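Local coordinates for acyl-CoA dehydrogenase (Geobacillus kaustophilus, PDB 2PG0), which probably catalyses the FAD-dependent alpha,beta-dehydrogenation of thioester-bound acyl chains, introducing a double bond next to the carbonyl group, at residues P58-D61 and E62-G66; I91-H94 and N95-T99; Q110-K113 and W114-C118; L190-E193 and R194-G198. All coordinates share one frame; numbering follows the deposited sequence.

Overall arrangement
Contacts 1, 2 and 3 belong to the helical N-terminal domain, and contact 4 to the beta-rich middle domain. Contact 2, on helix 89-105, lies nearest the cofactor: the side chain of L93 comes within about 5 Å of the bound FAD. Contact 1 plugs into that helix through W59 NE1, which probably bonds to N95 O (2.7 Å), and its Y64 side chain packs on K111 and L115 of contact 3; the centres of these two contacts are about 10 Å apart. Helix 108-120 of contact 3 is pinned to contact 2 where H94 NE2 meets C118 O (2.8 Å). It also reaches the middle domain, since W114 NE1 lies 3.2 Å from E193 OE2 of contact 4.

Contact 1: residues P58-D61 and E62-G66; sequences PWVD and EKYGG
With D61 CG swung anti to its own nitrogen (chi1 -165°), the carboxylate turns toward the amides that follow, and OD2 accepts the K63 N-H at 3.1 Å. The bond is nearly straight (167° at the hydrogen), although the donor stands above the carboxylate plane. This closes an Asx turn, for which aspartate has the right side-chain length; its other oxygen, OD1, bonds to the N68 side chain. The carbonyl of D61 is gripped twice, by Y64 N and G66 N, each at 3.1 Å and arriving from opposite faces of the carbonyl plane. K63 places its CG over the centre of the Y64 ring, while V60 CG1 rests 3.7 Å from Y64 CB, the two side chains crossing at about a right angle. Y64 then packs on helix 108-120. At G65 a beta carbon would be jammed against the preceding carbonyl oxygen; at G66 it would clash with V60 O, which instead lies 3.2 Å from G66 CA in a CA-H...O contact. The bonds G66 N to D61 O and G65 N to E62 O (2.9 Å), with glycine at the positive-phi position, are the signature of a Schellman motif, closing the 3-10 segment 62-64.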
ATOM      1  N   PRO A  58      14.645 -17.506 -34.007  1.00 17.79           N
ATOM      2  CA  PRO A  58      13.937 -17.484 -35.295  1.00 17.83           C
ATOM      3  C   PRO A  58      14.190 -16.201 -36.103  1.00 17.80           C
ATOM      4  O   PRO A  58      13.968 -16.176 -37.320  1.00 17.67           O
ATOM      5  CB  PRO A  58      12.467 -17.601 -34.884  1.00 17.83           C
ATOM      6  CG  PRO A  58      12.414 -17.017 -33.523  1.00 18.14           C
ATOM      7  CD  PRO A  58      13.711 -17.405 -32.868  1.00 18.02           C
ATOM      8  N   TRP A  59      14.671 -15.159 -35.422  1.00 17.74           N
ATOM      9  CA  TRP A  59      14.976 -13.860 -36.036  1.00 18.09           C
ATOM     10  C   TRP A  59      16.267 -13.882 -36.859  1.00 18.36           C
ATOM     11  O   TRP A  59      16.520 -12.968 -37.648  1.00 18.29           O
ATOM     12  CB  TRP A  59      15.086 -12.778 -34.949  1.00 17.72           C
ATOM     13  CG  TRP A  59      16.047 -13.164 -33.861  1.00 17.41           C
ATOM     14  CD1 TRP A  59      15.740 -13.771 -32.679  1.00 17.62           C
ATOM     15  CD2 TRP A  59      17.473 -13.001 -33.870  1.00 18.07           C
ATOM     16  NE1 TRP A  59      16.881 -13.993 -31.949  1.00 17.06           N
ATOM     17  CE2 TRP A  59      17.958 -13.526 -32.651  1.00 17.49           C
ATOM     18  CE3 TRP A  59      18.388 -12.452 -34.785  1.00 17.42           C
ATOM     19  CZ2 TRP A  59      19.318 -13.528 -32.323  1.00 17.93           C
ATOM     20  CZ3 TRP A  59      19.742 -12.449 -34.452  1.00 17.50           C
ATOM     21  CH2 TRP A  59      20.191 -12.982 -33.232  1.00 17.41           C
ATOM     22  N   VAL A  60      17.092 -14.908 -36.643  1.00 18.87           N
ATOM     23  CA  VAL A  60      18.367 -15.060 -37.349  1.00 19.66           C
ATOM     24  C   VAL A  60      18.116 -15.178 -38.864  1.00 20.42           C
ATOM     25  O   VAL A  60      17.093 -15.721 -39.293  1.00 19.85           O
ATOM     26  CB  VAL A  60      19.176 -16.270 -36.788  1.00 19.57           C
ATOM     27  CG1 VAL A  60      20.290 -16.704 -37.737  1.00 19.39           C
ATOM     28  CG2 VAL A  60      19.761 -15.934 -35.404  1.00 19.43           C
ATOM     29  N   ASP A  61      19.036 -14.637 -39.661  1.00 21.73           N
ATOM     30  CA  ASP A  61      18.883 -14.635 -41.118  1.00 23.03           C
ATOM     31  C   ASP A  61      18.842 -16.054 -41.675  1.00 23.68           C
ATOM     32  O   ASP A  61      19.469 -16.960 -41.123  1.00 23.35           O
ATOM     33  CB  ASP A  61      20.017 -13.848 -41.785  1.00 23.47           C
ATOM     34  CG  ASP A  61      19.713 -13.519 -43.237  1.00 24.67           C
ATOM     35  OD1 ASP A  61      18.939 -12.565 -43.483  1.00 26.41           O
ATOM     36  OD2 ASP A  61      20.239 -14.223 -44.130  1.00 26.28           O
ATOM     37  N   GLU A  62      18.108 -16.231 -42.774  1.00 24.72           N
ATOM     38  CA  GLU A  62      17.977 -17.533 -43.437  1.00 26.55           C
ATOM     39  C   GLU A  62      19.317 -18.168 -43.821  1.00 26.28           C
ATOM     40  O   GLU A  62      19.440 -19.396 -43.840  1.00 26.37           O
ATOM     41  CB  GLU A  62      17.042 -17.443 -44.659  1.00 26.57           C
ATOM     42  CG  GLU A  62      17.452 -16.413 -45.719  1.00 28.52           C
ATOM     43  CD  GLU A  62      16.448 -16.292 -46.871  1.00 29.38           C
ATOM     44  OE1 GLU A  62      15.533 -17.139 -46.984  1.00 33.70           O
ATOM     45  OE2 GLU A  62      16.580 -15.338 -47.668  1.00 33.44           O
ATOM     46  N   LYS A  63      20.320 -17.335 -44.094  1.00 26.48           N
ATOM     47  CA  LYS A  63      21.636 -17.829 -44.506  1.00 27.03           C
ATOM     48  C   LYS A  63      22.403 -18.567 -43.401  1.00 26.71           C
ATOM     49  O   LYS A  63      23.341 -19.309 -43.692  1.00 26.53           O
ATOM     50  CB  LYS A  63      22.479 -16.716 -45.133  1.00 27.18           C
ATOM     51  CG  LYS A  63      23.132 -15.757 -44.164  1.00 28.69           C
ATOM     52  CD  LYS A  63      23.886 -14.685 -44.935  1.00 31.45           C
ATOM     53  CE  LYS A  63      24.634 -13.751 -44.010  1.00 32.98           C
ATOM     54  NZ  LYS A  63      25.216 -12.602 -44.762  1.00 35.20           N
ATOM     55  N   TYR A  64      21.996 -18.370 -42.144  1.00 26.26           N
ATOM     56  CA  TYR A  64      22.539 -19.145 -41.025  1.00 25.82           C
ATOM     57  C   TYR A  64      21.572 -20.236 -40.571  1.00 25.65           C
ATOM     58  O   TYR A  64      21.861 -20.982 -39.630  1.00 25.96           O
ATOM     59  CB  TYR A  64      22.878 -18.239 -39.838  1.00 25.81           C
ATOM     60  CG  TYR A  64      23.772 -17.068 -40.165  1.00 25.84           C
ATOM     61  CD1 TYR A  64      25.126 -17.252 -40.461  1.00 26.00           C
ATOM     62  CD2 TYR A  64      23.270 -15.770 -40.154  1.00 26.10           C
ATOM     63  CE1 TYR A  64      25.948 -16.166 -40.754  1.00 25.71           C
ATOM     64  CE2 TYR A  64      24.082 -14.686 -40.445  1.00 25.77           C
ATOM     65  CZ  TYR A  64      25.416 -14.890 -40.740  1.00 25.48           C
ATOM     66  OH  TYR A  64      26.211 -13.808 -41.022  1.00 25.73           O
ATOM     67  N   GLY A  65      20.424 -20.323 -41.237  1.00 25.11           N
ATOM     68  CA  GLY A  65      19.441 -21.363 -40.943  1.00 24.30           C
ATOM     69  C   GLY A  65      18.218 -20.856 -40.203  1.00 23.70           C
ATOM     70  O   GLY A  65      17.328 -21.634 -39.859  1.00 23.65           O
ATOM     71  N   GLY A  66      18.170 -19.547 -39.967  1.00 23.18           N
ATOM     72  CA  GLY A  66      17.053 -18.930 -39.270  1.00 22.55           C
ATOM     73  C   GLY A  66      15.849 -18.667 -40.151  1.00 22.29           C
ATOM     74  O   GLY A  66      15.778 -19.141 -41.299  1.00 22.39           O
TER

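Contact 2: residues I91-H94 and N95-T99; sequences IGLH and NDIVT
The backbone of helix 89-105 widens here: L93 O takes both I97 N, four residues on, and V98 N, five on (2.8 Å), while H94 O accepts T99 N, also five on, at 3.2 Å. T99, just after the wide turn, adds its side chain. Its OG1 sits between the backbone nitrogen and the carbonyl carbon (chi1 61°), from where it gives a second hydrogen bond to H94 O, 2.8 Å long and in the carbonyl plane. The same rotation carries CG2 over one face of the H94 ring, a CH-pi contact 4.0 Å from the centroid. Both ring nitrogens of H94 are engaged, ND1 by T125 and NE2 by C118, so the imidazole cannot easily turn. A valine at T99 has no hydroxyl to give, and H94 O would probably be left with the longer backbone bond alone. N95, beside I91, bonds through its amide to the backbone of F55 and C57, while D96 holds S74 and N78; buried polar groups are thus satisfied. L93 CD1 meets I97 CG2 and its CG meets V98 CG2, each at 3.8 Å. The arrangement is a pi-type turn within an alpha-helix, placed where L93 and V98 lie close to FAD-binding T162 and I127.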
ATOM      1  N   ILE A  91      15.548 -20.241 -22.402  1.00 13.97           N
ATOM      2  CA  ILE A  91      15.293 -20.195 -23.847  1.00 14.35           C
ATOM      3  C   ILE A  91      15.194 -18.758 -24.354  1.00 14.14           C
ATOM      4  O   ILE A  91      15.868 -18.398 -25.324  1.00 13.40           O
ATOM      5  CB  ILE A  91      14.060 -21.026 -24.250  1.00 15.17           C
ATOM      6  CG1 ILE A  91      14.361 -22.506 -24.026  1.00 16.62           C
ATOM      7  CG2 ILE A  91      13.688 -20.758 -25.721  1.00 15.49           C
ATOM      8  CD1 ILE A  91      13.153 -23.374 -23.895  1.00 20.79           C
ATOM      9  N   GLY A  92      14.362 -17.944 -23.695  1.00 13.65           N
ATOM     10  CA  GLY A  92      14.260 -16.516 -24.003  1.00 13.72           C
ATOM     11  C   GLY A  92      15.597 -15.811 -23.862  1.00 13.93           C
ATOM     12  O   GLY A  92      15.916 -14.911 -24.634  1.00 13.83           O
ATOM     13  N   LEU A  93      16.385 -16.228 -22.872  1.00 14.02           N
ATOM     14  CA  LEU A  93      17.736 -15.691 -22.688  1.00 14.40           C
ATOM     15  C   LEU A  93      18.625 -15.994 -23.910  1.00 14.10           C
ATOM     16  O   LEU A  93      19.244 -15.089 -24.483  1.00 13.80           O
ATOM     17  CB  LEU A  93      18.360 -16.221 -21.387  1.00 14.74           C
ATOM     18  CG  LEU A  93      19.853 -15.910 -21.217  1.00 16.27           C
ATOM     19  CD1 LEU A  93      20.051 -14.602 -20.498  1.00 17.80           C
ATOM     20  CD2 LEU A  93      20.562 -17.030 -20.489  1.00 18.41           C
ATOM     21  N   HIS A  94      18.654 -17.261 -24.314  1.00 13.89           N
ATOM     22  CA  HIS A  94      19.378 -17.692 -25.520  1.00 13.86           C
ATOM     23  C   HIS A  94      18.886 -16.941 -26.761  1.00 13.53           C
ATOM     24  O   HIS A  94      19.681 -16.321 -27.464  1.00 13.15           O
ATOM     25  CB  HIS A  94      19.253 -19.222 -25.687  1.00 13.69           C
ATOM     26  CG  HIS A  94      19.809 -19.762 -26.973  1.00 15.17           C
ATOM     27  ND1 HIS A  94      21.148 -20.046 -27.148  1.00 16.00           N
ATOM     28  CD2 HIS A  94      19.198 -20.115 -28.130  1.00 15.65           C
ATOM     29  CE1 HIS A  94      21.343 -20.523 -28.365  1.00 16.32           C
ATOM     30  NE2 HIS A  94      20.175 -20.582 -28.980  1.00 15.82           N
ATOM     31  N   ASN A  95      17.576 -16.972 -26.993  1.00 13.45           N
ATOM     32  CA  ASN A  95      16.948 -16.377 -28.178  1.00 13.80           C
ATOM     33  C   ASN A  95      17.097 -14.861 -28.276  1.00 14.25           C
ATOM     34  O   ASN A  95      17.490 -14.330 -29.316  1.00 14.02           O
ATOM     35  CB  ASN A  95      15.449 -16.712 -28.208  1.00 13.61           C
ATOM     36  CG  ASN A  95      15.157 -18.122 -28.719  1.00 14.00           C
ATOM     37  OD1 ASN A  95      16.066 -18.904 -29.005  1.00 14.99           O
ATOM     38  ND2 ASN A  95      13.875 -18.446 -28.832  1.00 13.00           N
ATOM     39  N   ASP A  96      16.789 -14.174 -27.179  1.00 14.41           N
ATOM     40  CA  ASP A  96      16.504 -12.745 -27.236  1.00 15.31           C
ATOM     41  C   ASP A  96      17.429 -11.860 -26.407  1.00 15.12           C
ATOM     42  O   ASP A  96      17.370 -10.636 -26.509  1.00 15.46           O
ATOM     43  CB  ASP A  96      15.036 -12.508 -26.864  1.00 15.44           C
ATOM     44  CG  ASP A  96      14.087 -13.264 -27.782  1.00 17.31           C
ATOM     45  OD1 ASP A  96      14.215 -13.106 -29.023  1.00 18.55           O
ATOM     46  OD2 ASP A  96      13.242 -14.028 -27.263  1.00 17.60           O
ATOM     47  N   ILE A  97      18.282 -12.480 -25.602  1.00 15.09           N
ATOM     48  CA  ILE A  97      19.236 -11.724 -24.801  1.00 15.65           C
ATOM     49  C   ILE A  97      20.671 -11.934 -25.275  1.00 15.54           C
ATOM     50  O   ILE A  97      21.361 -10.961 -25.579  1.00 15.80           O
ATOM     51  CB  ILE A  97      19.054 -11.994 -23.281  1.00 16.10           C
ATOM     52  CG1 ILE A  97      17.688 -11.449 -22.827  1.00 16.45           C
ATOM     53  CG2 ILE A  97      20.213 -11.369 -22.453  1.00 15.97           C
ATOM     54  CD1 ILE A  97      17.144 -12.066 -21.561  1.00 19.17           C
ATOM     55  N   VAL A  98      21.113 -13.187 -25.381  1.00 15.45           N
ATOM     56  CA  VAL A  98      22.531 -13.452 -25.644  1.00 15.30           C
ATOM     57  C   VAL A  98      22.877 -13.474 -27.129  1.00 15.56           C
ATOM     58  O   VAL A  98      23.745 -12.730 -27.575  1.00 15.31           O
ATOM     59  CB  VAL A  98      23.048 -14.754 -24.976  1.00 15.36           C
ATOM     60  CG1 VAL A  98      24.554 -14.866 -25.163  1.00 15.56           C
ATOM     61  CG2 VAL A  98      22.707 -14.786 -23.499  1.00 15.71           C
ATOM     62  N   THR A  99      22.204 -14.325 -27.899  1.00 15.77           N
ATOM     63  CA  THR A  99      22.553 -14.460 -29.318  1.00 16.24           C
ATOM     64  C   THR A  99      22.490 -13.141 -30.113  1.00 16.59           C
ATOM     65  O   THR A  99      23.304 -12.955 -31.012  1.00 17.18           O
ATOM     66  CB  THR A  99      21.780 -15.601 -30.026  1.00 15.82           C
ATOM     67  OG1 THR A  99      20.376 -15.340 -29.974  1.00 17.49           O
ATOM     68  CG2 THR A  99      22.060 -16.920 -29.347  1.00 15.27           C
TER

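Contact 3: residues Q110-K113 and W114-C118; sequences QKQK and WLPKC
Over one face of the W114 indole lies the aliphatic chain of K113, whose CG makes a CH-pi contact 4.2 Å from the centroid of the five-membered ring. A bend at chi3 (97°) lets K113 follow the indole, bringing CE to 3.6 Å from W114 NE1. At the six-membered end Q110 runs alongside, its CG 3.6 Å from W114 CZ3 and its amide plane turned 29° from the ring. Flexible methylenes suit both places, lying along an indole while the polar ends go elsewhere; the Q110 amide binds L230 O and T107 N. W114 NE1 gives a hydrogen bond to E193 OE2 of the middle domain. An alanine here removes the indole and would probably leave E193 without its N-H partner and Q110 and K113 without a surface to lie on. Helix 108-120 is kinked at its proline: P116 has no N-H, and its CD approaches Q112 O to 3.3 Å. K117 N has no bond to K113 O and only a weak one to W114 O; a water bridges instead, accepting from K117 N (3.0 Å) and donating to K113 O (2.7 Å). Farther round, L115 CD1 lies 3.9 Å from K111 CB, and L115 packs on I102 of helix 89-105.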
ATOM      1  N   GLN A 110      32.710 -14.843 -37.079  1.00 26.13           N
ATOM      2  CA  GLN A 110      32.106 -15.234 -35.796  1.00 25.46           C
ATOM      3  C   GLN A 110      30.645 -15.642 -35.950  1.00 25.38           C
ATOM      4  O   GLN A 110      30.213 -16.638 -35.372  1.00 25.54           O
ATOM      5  CB  GLN A 110      32.233 -14.106 -34.769  1.00 25.62           C
ATOM      6  CG  GLN A 110      33.622 -14.003 -34.151  1.00 24.60           C
ATOM      7  CD  GLN A 110      33.797 -12.759 -33.300  1.00 24.35           C
ATOM      8  OE1 GLN A 110      33.113 -11.752 -33.497  1.00 22.67           O
ATOM      9  NE2 GLN A 110      34.729 -12.819 -32.352  1.00 22.98           N
ATOM     10  N   LYS A 111      29.899 -14.874 -36.737  1.00 25.55           N
ATOM     11  CA  LYS A 111      28.490 -15.162 -36.998  1.00 25.76           C
ATOM     12  C   LYS A 111      28.339 -16.500 -37.723  1.00 26.00           C
ATOM     13  O   LYS A 111      27.507 -17.331 -37.351  1.00 25.69           O
ATOM     14  CB  LYS A 111      27.841 -14.020 -37.785  1.00 25.89           C
ATOM     15  CG  LYS A 111      27.753 -12.712 -36.997  1.00 25.99           C
ATOM     16  CD  LYS A 111      26.953 -11.634 -37.712  1.00 26.21           C
ATOM     17  CE  LYS A 111      27.757 -10.971 -38.834  1.00 28.11           C
ATOM     18  NZ  LYS A 111      27.147  -9.681 -39.293  1.00 28.61           N
ATOM     19  N   GLN A 112      29.180 -16.714 -38.736  1.00 26.11           N
ATOM     20  CA  GLN A 112      29.183 -17.961 -39.494  1.00 26.21           C
ATOM     21  C   GLN A 112      29.517 -19.157 -38.600  1.00 25.77           C
ATOM     22  O   GLN A 112      28.905 -20.213 -38.720  1.00 25.31           O
ATOM     23  CB  GLN A 112      30.171 -17.866 -40.668  1.00 26.47           C
ATOM     24  CG  GLN A 112      30.112 -19.036 -41.641  1.00 28.53           C
ATOM     25  CD  GLN A 112      28.727 -19.234 -42.236  1.00 31.10           C
ATOM     26  OE1 GLN A 112      28.164 -18.327 -42.848  1.00 33.19           O
ATOM     27  NE2 GLN A 112      28.175 -20.426 -42.058  1.00 32.41           N
ATOM     28  N   LYS A 113      30.476 -18.970 -37.695  1.00 25.66           N
ATOM     29  CA  LYS A 113      30.913 -20.027 -36.788  1.00 25.60           C
ATOM     30  C   LYS A 113      29.873 -20.388 -35.726  1.00 24.98           C
ATOM     31  O   LYS A 113      29.747 -21.558 -35.358  1.00 24.92           O
ATOM     32  CB  LYS A 113      32.232 -19.639 -36.108  1.00 26.11           C
ATOM     33  CG  LYS A 113      32.859 -20.768 -35.302  1.00 27.81           C
ATOM     34  CD  LYS A 113      34.354 -20.578 -35.127  1.00 31.09           C
ATOM     35  CE  LYS A 113      34.684 -19.941 -33.801  1.00 32.58           C
ATOM     36  NZ  LYS A 113      36.067 -20.321 -33.384  1.00 34.85           N
ATOM     37  N   TRP A 114      29.136 -19.391 -35.236  1.00 23.99           N
ATOM     38  CA  TRP A 114      28.287 -19.595 -34.054  1.00 22.92           C
ATOM     39  C   TRP A 114      26.777 -19.621 -34.289  1.00 22.36           C
ATOM     40  O   TRP A 114      26.078 -20.465 -33.716  1.00 22.63           O
ATOM     41  CB  TRP A 114      28.647 -18.590 -32.950  1.00 22.51           C
ATOM     42  CG  TRP A 114      30.009 -18.814 -32.357  1.00 22.28           C
ATOM     43  CD1 TRP A 114      30.608 -20.016 -32.101  1.00 22.32           C
ATOM     44  CD2 TRP A 114      30.931 -17.806 -31.922  1.00 21.92           C
ATOM     45  NE1 TRP A 114      31.849 -19.817 -31.549  1.00 22.67           N
ATOM     46  CE2 TRP A 114      32.074 -18.471 -31.428  1.00 22.38           C
ATOM     47  CE3 TRP A 114      30.904 -16.404 -31.910  1.00 21.74           C
ATOM     48  CZ2 TRP A 114      33.187 -17.782 -30.919  1.00 22.05           C
ATOM     49  CZ3 TRP A 114      32.009 -15.718 -31.402  1.00 22.11           C
ATOM     50  CH2 TRP A 114      33.135 -16.412 -30.917  1.00 22.14           C
ATOM     51  N   LEU A 115      26.274 -18.712 -35.114  1.00 21.55           N
ATOM     52  CA  LEU A 115      24.823 -18.572 -35.290  1.00 20.94           C
ATOM     53  C   LEU A 115      24.062 -19.817 -35.780  1.00 20.52           C
ATOM     54  O   LEU A 115      23.003 -20.126 -35.238  1.00 19.91           O
ATOM     55  CB  LEU A 115      24.462 -17.336 -36.116  1.00 21.00           C
ATOM     56  CG  LEU A 115      24.746 -15.984 -35.455  1.00 20.18           C
ATOM     57  CD1 LEU A 115      24.318 -14.871 -36.386  1.00 20.32           C
ATOM     58  CD2 LEU A 115      24.053 -15.852 -34.089  1.00 21.28           C
ATOM     59  N   PRO A 116      24.587 -20.538 -36.798  1.00 20.55           N
ATOM     60  CA  PRO A 116      23.855 -21.746 -37.205  1.00 20.40           C
ATOM     61  C   PRO A 116      23.573 -22.733 -36.064  1.00 20.23           C
ATOM     62  O   PRO A 116      22.461 -23.260 -35.974  1.00 20.25           O
ATOM     63  CB  PRO A 116      24.774 -22.371 -38.266  1.00 20.56           C
ATOM     64  CG  PRO A 116      25.484 -21.192 -38.855  1.00 20.53           C
ATOM     65  CD  PRO A 116      25.779 -20.330 -37.643  1.00 20.53           C
ATOM     66  N   LYS A 117      24.552 -22.957 -35.193  1.00 20.05           N
ATOM     67  CA  LYS A 117      24.363 -23.888 -34.081  1.00 20.69           C
ATOM     68  C   LYS A 117      23.487 -23.325 -32.948  1.00 20.14           C
ATOM     69  O   LYS A 117      22.861 -24.082 -32.205  1.00 19.96           O
ATOM     70  CB  LYS A 117      25.705 -24.395 -33.563  1.00 21.13           C
ATOM     71  CG  LYS A 117      26.342 -25.450 -34.462  1.00 23.52           C
ATOM     72  CD  LYS A 117      27.728 -25.802 -33.966  1.00 27.32           C
ATOM     73  CE  LYS A 117      28.522 -26.540 -35.034  1.00 29.62           C
ATOM     74  NZ  LYS A 117      29.905 -26.835 -34.552  1.00 32.26           N
ATOM     75  N   CYS A 118      23.436 -22.001 -32.831  1.00 19.84           N
ATOM     76  CA  CYS A 118      22.492 -21.358 -31.910  1.00 19.48           C
ATOM     77  C   CYS A 118      21.048 -21.569 -32.368  1.00 19.12           C
ATOM     78  O   CYS A 118      20.156 -21.718 -31.538  1.00 18.78           O
ATOM     79  CB  CYS A 118      22.786 -19.861 -31.754  1.00 19.60           C
ATOM     80  SG  CYS A 118      24.348 -19.499 -30.908  1.00 20.32           S
TER
HETATM   81  O   HOH W   1      27.409 -22.715 -35.937  1.00 31.78           O

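Contact 4: residues L190-E193 and R194-G198; sequences LVVE and RDTPG
T196 OG1 gives an unusually short hydrogen bond, 2.5 Å, to E193 O, and the backbone N of T196 adds a weak one of 3.3 Å to the same oxygen. One carbonyl is therefore held by two groups of a single residue. With OG1 anti to its carbonyl carbon and beside its backbone nitrogen (chi1 -65°), T196 turns the hydroxyl back toward the end of the strand; the hydroxyl makes the bond, and the short side chain lets it fold onto the turn's own carbonyl. The hydroxyl oxygen has a further partner in a water that donates to it at 2.8 Å and accepts from E193 N at 2.9 Å, tying the strand end to the turn. E193 OE2 accepts a hydrogen bond from W114 NE1 of helix 108-120. R194 extends from the turn, forming a salt bridge with D168 and bonding to I165 O. V192 CG1 lies 3.7 Å from T196 OG1 and 4.1 Å from T196 CB, the two side chains crossing at about a right angle, and both pack on V225. D195 is the third residue of the turn, where type II geometry asks for a positive phi (67° here), which aspartate tolerates better than most non-glycine residues. From E193 to T196 the chain makes a type II beta turn, leading from strand 187-193 of one sheet of the middle domain toward strand 199-201 of another.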
ATOM      1  N   LEU A 190      33.984 -10.988 -24.083  1.00 21.67           N
ATOM      2  CA  LEU A 190      34.786 -12.082 -24.604  1.00 22.21           C
ATOM      3  C   LEU A 190      33.956 -13.367 -24.592  1.00 22.19           C
ATOM      4  O   LEU A 190      33.391 -13.739 -23.564  1.00 21.94           O
ATOM      5  CB  LEU A 190      36.053 -12.226 -23.753  1.00 21.98           C
ATOM      6  CG  LEU A 190      37.153 -13.228 -24.104  1.00 23.46           C
ATOM      7  CD1 LEU A 190      37.780 -12.926 -25.462  1.00 23.83           C
ATOM      8  CD2 LEU A 190      38.213 -13.204 -23.021  1.00 22.95           C
ATOM      9  N   VAL A 191      33.865 -14.031 -25.741  1.00 22.14           N
ATOM     10  CA  VAL A 191      33.123 -15.291 -25.830  1.00 22.36           C
ATOM     11  C   VAL A 191      33.984 -16.446 -25.315  1.00 22.46           C
ATOM     12  O   VAL A 191      35.089 -16.683 -25.820  1.00 22.50           O
ATOM     13  CB  VAL A 191      32.637 -15.574 -27.283  1.00 22.48           C
ATOM     14  CG1 VAL A 191      31.956 -16.937 -27.374  1.00 22.92           C
ATOM     15  CG2 VAL A 191      31.709 -14.467 -27.761  1.00 22.91           C
ATOM     16  N   VAL A 192      33.487 -17.153 -24.306  1.00 22.16           N
ATOM     17  CA  VAL A 192      34.206 -18.302 -23.758  1.00 22.48           C
ATOM     18  C   VAL A 192      33.483 -19.583 -24.149  1.00 22.89           C
ATOM     19  O   VAL A 192      32.293 -19.745 -23.882  1.00 22.71           O
ATOM     20  CB  VAL A 192      34.391 -18.208 -22.224  1.00 22.20           C
ATOM     21  CG1 VAL A 192      35.069 -19.468 -21.672  1.00 22.23           C
ATOM     22  CG2 VAL A 192      35.215 -16.973 -21.866  1.00 22.39           C
ATOM     23  N   GLU A 193      34.213 -20.489 -24.789  1.00 23.30           N
ATOM     24  CA  GLU A 193      33.630 -21.729 -25.288  1.00 24.12           C
ATOM     25  C   GLU A 193      33.786 -22.859 -24.276  1.00 23.91           C
ATOM     26  O   GLU A 193      34.690 -22.837 -23.445  1.00 23.89           O
ATOM     27  CB  GLU A 193      34.261 -22.100 -26.635  1.00 23.99           C
ATOM     28  CG  GLU A 193      33.979 -21.087 -27.730  1.00 24.97           C
ATOM     29  CD  GLU A 193      34.654 -21.422 -29.047  1.00 26.40           C
ATOM     30  OE1 GLU A 193      35.903 -21.443 -29.087  1.00 29.19           O
ATOM     31  OE2 GLU A 193      33.931 -21.651 -30.046  1.00 28.75           O
ATOM     32  N   ARG A 194      32.889 -23.842 -24.342  1.00 24.28           N
ATOM     33  CA  ARG A 194      32.978 -25.040 -23.511  1.00 24.35           C
ATOM     34  C   ARG A 194      34.367 -25.679 -23.659  1.00 24.74           C
ATOM     35  O   ARG A 194      34.975 -25.591 -24.722  1.00 24.76           O
ATOM     36  CB  ARG A 194      31.875 -26.038 -23.897  1.00 24.41           C
ATOM     37  CG  ARG A 194      31.907 -27.364 -23.126  1.00 23.93           C
ATOM     38  CD  ARG A 194      30.737 -28.282 -23.488  1.00 23.64           C
ATOM     39  NE  ARG A 194      29.448 -27.762 -23.024  1.00 21.52           N
ATOM     40  CZ  ARG A 194      28.995 -27.838 -21.772  1.00 20.81           C
ATOM     41  NH1 ARG A 194      29.720 -28.411 -20.819  1.00 20.60           N
ATOM     42  NH2 ARG A 194      27.803 -27.332 -21.467  1.00 20.24           N
ATOM     43  N   ASP A 195      34.862 -26.289 -22.581  1.00 25.32           N
ATOM     44  CA  ASP A 195      36.156 -27.004 -22.565  1.00 26.04           C
ATOM     45  C   ASP A 195      37.398 -26.110 -22.734  1.00 25.99           C
ATOM     46  O   ASP A 195      38.501 -26.604 -23.003  1.00 26.45           O
ATOM     47  CB  ASP A 195      36.170 -28.185 -23.558  1.00 26.50           C
ATOM     48  CG  ASP A 195      35.150 -29.265 -23.209  1.00 28.03           C
ATOM     49  OD1 ASP A 195      34.875 -29.492 -22.004  1.00 30.25           O
ATOM     50  OD2 ASP A 195      34.617 -29.895 -24.144  1.00 29.86           O
ATOM     51  N   THR A 196      37.215 -24.802 -22.558  1.00 25.57           N
ATOM     52  CA  THR A 196      38.327 -23.859 -22.453  1.00 25.20           C
ATOM     53  C   THR A 196      39.189 -24.261 -21.257  1.00 24.70           C
ATOM     54  O   THR A 196      38.657 -24.488 -20.167  1.00 24.57           O
ATOM     55  CB  THR A 196      37.807 -22.413 -22.259  1.00 25.16           C
ATOM     56  OG1 THR A 196      37.086 -22.011 -23.425  1.00 25.18           O
ATOM     57  CG2 THR A 196      38.957 -21.425 -22.017  1.00 25.22           C
ATOM     58  N   PRO A 197      40.521 -24.388 -21.458  1.00 24.48           N
ATOM     59  CA  PRO A 197      41.383 -24.703 -20.318  1.00 23.97           C
ATOM     60  C   PRO A 197      41.286 -23.596 -19.264  1.00 23.15           C
ATOM     61  O   PRO A 197      41.307 -22.419 -19.621  1.00 23.21           O
ATOM     62  CB  PRO A 197      42.790 -24.732 -20.934  1.00 23.95           C
ATOM     63  CG  PRO A 197      42.567 -24.960 -22.399  1.00 24.57           C
ATOM     64  CD  PRO A 197      41.289 -24.252 -22.711  1.00 24.44           C
ATOM     65  N   GLY A 198      41.139 -23.980 -17.998  1.00 22.50           N
ATOM     66  CA  GLY A 198      41.035 -23.016 -16.889  1.00 21.95           C
ATOM     67  C   GLY A 198      39.623 -22.546 -16.553  1.00 21.36           C
ATOM     68  O   GLY A 198      39.420 -21.814 -15.576  1.00 21.35           O
TER
HETATM   69  O   HOH W   2      36.982 -20.026 -25.456  1.00 22.92           O